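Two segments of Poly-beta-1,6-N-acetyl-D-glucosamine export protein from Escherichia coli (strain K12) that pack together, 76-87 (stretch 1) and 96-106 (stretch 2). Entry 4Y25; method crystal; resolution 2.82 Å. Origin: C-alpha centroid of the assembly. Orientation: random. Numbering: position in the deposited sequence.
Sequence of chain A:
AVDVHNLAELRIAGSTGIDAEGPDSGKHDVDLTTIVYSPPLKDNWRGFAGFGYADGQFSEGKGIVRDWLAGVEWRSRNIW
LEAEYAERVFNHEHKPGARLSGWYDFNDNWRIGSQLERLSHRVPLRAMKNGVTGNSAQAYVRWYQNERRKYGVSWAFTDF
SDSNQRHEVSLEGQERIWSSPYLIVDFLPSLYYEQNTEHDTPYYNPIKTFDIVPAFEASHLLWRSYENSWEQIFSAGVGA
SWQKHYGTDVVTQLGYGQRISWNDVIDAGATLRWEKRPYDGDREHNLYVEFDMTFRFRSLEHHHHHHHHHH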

# COMPACT_ATOMS: atom_id res chain seq x y z
N SER A 76 -21.37 2.10 6.32
CA SER A 76 -22.13 3.34 6.30
C SER A 76 -21.10 4.45 6.14
O SER A 76 -19.90 4.19 6.24
CB SER A 76 -22.94 3.54 7.58
OG SER A 76 -23.35 4.89 7.72
N ARG A 77 -21.53 5.68 5.89
CA ARG A 77 -20.56 6.76 5.95
C ARG A 77 -20.31 7.04 7.42
O ARG A 77 -21.07 6.58 8.27
CB ARG A 77 -21.05 8.00 5.20
CG ARG A 77 -20.27 8.27 3.91
CD ARG A 77 -18.76 8.14 4.12
NE ARG A 77 -18.16 9.38 4.62
CZ ARG A 77 -17.79 10.40 3.84
NH1 ARG A 77 -17.94 10.32 2.53
NH2 ARG A 77 -17.26 11.48 4.39
N ASN A 78 -19.24 7.77 7.71
CA ASN A 78 -18.74 8.01 9.07
C ASN A 78 -18.11 6.77 9.71
O ASN A 78 -17.46 6.89 10.75
CB ASN A 78 -19.85 8.56 9.98
CG ASN A 78 -20.34 9.92 9.55
OD1 ASN A 78 -20.01 10.41 8.47
ND2 ASN A 78 -21.15 10.55 10.40
N ILE A 79 -18.30 5.60 9.11
CA ILE A 79 -17.72 4.36 9.64
C ILE A 79 -17.70 3.20 8.63
O ILE A 79 -18.73 2.82 8.09
CB ILE A 79 -18.47 3.89 10.92
CG1 ILE A 79 -17.99 2.50 11.34
CG2 ILE A 79 -19.98 3.91 10.71
CD1 ILE A 79 -18.66 1.98 12.59
N TRP A 80 -16.52 2.63 8.41
CA TRP A 80 -16.36 1.50 7.50
C TRP A 80 -15.61 0.37 8.20
O TRP A 80 -14.64 0.62 8.91
CB TRP A 80 -15.62 1.95 6.23
CG TRP A 80 -14.98 0.84 5.44
CD1 TRP A 80 -15.54 0.15 4.41
CD2 TRP A 80 -13.65 0.32 5.61
NE1 TRP A 80 -14.64 -0.78 3.92
CE2 TRP A 80 -13.48 -0.69 4.64
CE3 TRP A 80 -12.60 0.61 6.48
CZ2 TRP A 80 -12.29 -1.41 4.53
CZ3 TRP A 80 -11.42 -0.11 6.37
CH2 TRP A 80 -11.28 -1.11 5.40
N LEU A 81 -16.05 -0.87 8.00
CA LEU A 81 -15.49 -2.00 8.73
C LEU A 81 -15.49 -3.30 7.93
O LEU A 81 -16.49 -3.63 7.29
CB LEU A 81 -16.25 -2.20 10.04
CG LEU A 81 -15.99 -3.46 10.88
CD1 LEU A 81 -14.60 -3.44 11.49
CD2 LEU A 81 -17.05 -3.61 11.96
N GLU A 82 -14.38 -4.03 7.97
CA GLU A 82 -14.35 -5.36 7.36
C GLU A 82 -13.49 -6.35 8.14
O GLU A 82 -12.51 -5.98 8.78
CB GLU A 82 -13.85 -5.29 5.91
CG GLU A 82 -12.37 -4.98 5.74
CD GLU A 82 -11.94 -5.04 4.29
OE1 GLU A 82 -12.82 -5.06 3.40
OE2 GLU A 82 -10.72 -5.08 4.02
N ALA A 83 -13.91 -7.61 8.08
CA ALA A 83 -13.13 -8.72 8.61
C ALA A 83 -12.81 -9.66 7.47
O ALA A 83 -13.53 -9.70 6.47
CB ALA A 83 -13.89 -9.44 9.71
N GLU A 84 -11.73 -10.42 7.60
CA GLU A 84 -11.28 -11.28 6.52
C GLU A 84 -10.42 -12.42 7.03
O GLU A 84 -9.48 -12.20 7.80
CB GLU A 84 -10.49 -10.46 5.49
CG GLU A 84 -9.70 -11.30 4.49
CD GLU A 84 -8.64 -10.50 3.76
OE1 GLU A 84 -8.12 -9.52 4.35
OE2 GLU A 84 -8.32 -10.84 2.61
N TYR A 85 -10.73 -13.64 6.61
CA TYR A 85 -9.89 -14.79 6.92
C TYR A 85 -9.31 -15.36 5.63
O TYR A 85 -9.99 -15.40 4.60
CB TYR A 85 -10.67 -15.86 7.69
CG TYR A 85 -9.81 -16.86 8.44
CD1 TYR A 85 -9.83 -16.91 9.83
CD2 TYR A 85 -9.00 -17.77 7.77
CE1 TYR A 85 -9.05 -17.81 10.52
CE2 TYR A 85 -8.21 -18.68 8.46
CZ TYR A 85 -8.25 -18.69 9.84
OH TYR A 85 -7.49 -19.59 10.55
N ALA A 86 -8.05 -15.78 5.68
CA ALA A 86 -7.39 -16.35 4.52
C ALA A 86 -6.62 -17.62 4.87
O ALA A 86 -6.30 -17.86 6.04
CB ALA A 86 -6.45 -15.33 3.90
N GLU A 87 -6.33 -18.43 3.86
CA GLU A 87 -5.47 -19.59 4.02
C GLU A 87 -4.24 -19.43 3.13
O GLU A 87 -4.37 -19.18 1.93
CB GLU A 87 -6.21 -20.89 3.69
CG GLU A 87 -5.77 -22.09 4.51
CD GLU A 87 -5.75 -21.80 6.00
OE1 GLU A 87 -6.79 -21.35 6.54
OE2 GLU A 87 -4.70 -22.02 6.64
N PRO A 96 -2.75 -20.50 8.77
CA PRO A 96 -3.95 -19.66 8.83
C PRO A 96 -3.68 -18.15 8.83
O PRO A 96 -2.59 -17.72 9.22
CB PRO A 96 -4.59 -20.08 10.15
CG PRO A 96 -3.44 -20.46 10.99
CD PRO A 96 -2.46 -21.13 10.07
N GLY A 97 -4.67 -17.37 8.42
CA GLY A 97 -4.53 -15.93 8.36
C GLY A 97 -5.84 -15.17 8.45
O GLY A 97 -6.85 -15.60 7.90
N ALA A 98 -5.83 -14.04 9.15
CA ALA A 98 -7.03 -13.23 9.32
C ALA A 98 -6.72 -11.73 9.38
O ALA A 98 -5.65 -11.32 9.84
CB ALA A 98 -7.78 -13.66 10.57
N ARG A 99 -7.67 -10.91 8.94
CA ARG A 99 -7.50 -9.47 9.01
C ARG A 99 -8.75 -8.76 9.53
O ARG A 99 -9.87 -9.08 9.13
CB ARG A 99 -7.13 -8.91 7.63
CG ARG A 99 -6.95 -7.40 7.61
CD ARG A 99 -6.39 -6.93 6.28
NE ARG A 99 -7.27 -7.26 5.17
CZ ARG A 99 -8.35 -6.55 4.84
NH1 ARG A 99 -8.67 -5.47 5.54
NH2 ARG A 99 -9.10 -6.92 3.82
N LEU A 100 -8.55 -7.81 10.43
CA LEU A 100 -9.63 -6.97 10.93
C LEU A 100 -9.22 -5.51 10.80
O LEU A 100 -8.16 -5.11 11.28
CB LEU A 100 -9.97 -7.31 12.38
CG LEU A 100 -11.04 -6.43 13.01
CD1 LEU A 100 -12.37 -6.58 12.28
CD2 LEU A 100 -11.20 -6.74 14.50
N SER A 101 -10.06 -4.71 10.16
CA SER A 101 -9.73 -3.32 9.91
C SER A 101 -10.96 -2.44 9.80
O SER A 101 -12.07 -2.92 9.54
CB SER A 101 -8.89 -3.19 8.64
OG SER A 101 -9.56 -3.76 7.53
N GLY A 102 -10.76 -1.14 10.01
CA GLY A 102 -11.84 -0.18 9.89
C GLY A 102 -11.40 1.25 10.11
O GLY A 102 -10.32 1.50 10.65
N TRP A 103 -12.22 2.19 9.67
CA TRP A 103 -12.05 3.59 10.03
C TRP A 103 -13.39 4.18 10.39
O TRP A 103 -14.43 3.74 9.91
CB TRP A 103 -11.38 4.40 8.92
CG TRP A 103 -12.12 4.41 7.60
CD1 TRP A 103 -11.81 3.68 6.49
CD2 TRP A 103 -13.27 5.20 7.25
NE1 TRP A 103 -12.70 3.95 5.48
CE2 TRP A 103 -13.61 4.88 5.92
CE3 TRP A 103 -14.05 6.14 7.94
CZ2 TRP A 103 -14.69 5.47 5.26
CZ3 TRP A 103 -15.13 6.72 7.28
CH2 TRP A 103 -15.43 6.38 5.96
N TYR A 104 -13.36 5.19 11.24
CA TYR A 104 -14.54 5.98 11.55
C TYR A 104 -14.16 7.44 11.45
O TYR A 104 -12.99 7.80 11.55
CB TYR A 104 -15.06 5.65 12.94
CG TYR A 104 -14.05 5.92 14.04
CD1 TYR A 104 -13.98 7.16 14.65
CD2 TYR A 104 -13.17 4.93 14.45
CE1 TYR A 104 -13.05 7.41 15.65
CE2 TYR A 104 -12.24 5.17 15.45
CZ TYR A 104 -12.19 6.41 16.04
OH TYR A 104 -11.27 6.65 17.04
N ASP A 105 -15.16 8.29 11.25
CA ASP A 105 -14.87 9.71 11.14
C ASP A 105 -15.50 10.43 12.33
O ASP A 105 -16.72 10.49 12.48
CB ASP A 105 -15.35 10.22 9.77
CG ASP A 105 -15.27 11.74 9.63
OD1 ASP A 105 -15.68 12.46 10.56
OD2 ASP A 105 -14.75 12.20 8.59
N PHE A 106 -14.62 10.96 13.19
CA PHE A 106 -14.97 11.81 14.33
C PHE A 106 -15.69 13.07 13.82
O PHE A 106 -16.87 12.99 13.45
CB PHE A 106 -13.69 12.14 15.12
CG PHE A 106 -13.89 13.01 16.33
CD1 PHE A 106 -14.45 12.50 17.49
CD2 PHE A 106 -13.46 14.33 16.33
CE1 PHE A 106 -14.62 13.30 18.61
CE2 PHE A 106 -13.62 15.13 17.44
CZ PHE A 106 -14.20 14.62 18.58

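The two stretches run as neighbouring antiparallel strands, their N-to-C directions 164° apart, and together bury 998 Å². The sheet has two distinct faces. Trp80, Glu82, Glu84, Arg99, Ser101 and Trp103 lie on one, which carries the tryptophan pair and the salt bridges; Ile79, Leu81, Ala83, Tyr85, Ala98, Leu100 and Tyr104 lie on the other. Arg99 and Trp103 each have 102 Å² covered by the opposing stretch, more than any other residue, and Trp80 follows with 91 Å².

Arg99 is paired with Glu84 in the register, and its backbone N donates to Glu84 O over a very short 2.5 Å. The return bond, Glu84 N to Arg99 O at 2.8 Å, is weak, with an angle of 130°. The side chain extends through t rotamers at chi1 and chi2 and then turns at chi3 (p), bringing its guanidinium between two carboxylates. Both acids approach the edge of the group, near its plane, where the N-H bonds point. Arg99 NH2 lies 2.5 Å from Glu82 OE2, and Arg99 NH1 lies 2.6 Å from that same oxygen, so one carboxylate atom accepts from both terminal nitrogens. Glu84 OE1 forms the second salt bridge, 2.5 Å from Arg99 NE, although the angle of 127° makes that hydrogen bond weak. One positive charge thus links two acids that project from the same face of the adjacent strand.

Further along this face, Trp103 and Trp80 form a hydrogen-bonded pair: Trp80 N donates to Trp103 O at 2.8 Å and a nearly straight 172°, and Trp103 N to Trp80 O at 3.0 Å. Their rings do not stack squarely. The planes are 24° apart but slid sideways, leaving 4.9 Å between the centroids of the Trp80 six-membered ring and the Trp103 five-membered ring and little overlap. The offset sets Trp80 CB over the face of the Trp103 five-membered ring, 3.8 Å from its centroid, in a CH-pi contact. At the edge of the indole, Arg77 CD packs 4.2 Å from Trp103 CH2.

The other face is joined by lighter apolar contacts. Leu81 CD1 meets Leu100 CD1 at 3.9 Å, and Tyr85 CD1 lies 3.9 Å from Ala98 CB. Gly102 sits opposite Leu81, where space is tight: a CB built at Gly102 would fall 2.8 Å from Trp80 O, a clash. Its bare CA instead approaches Trp80 O to 3.1 Å.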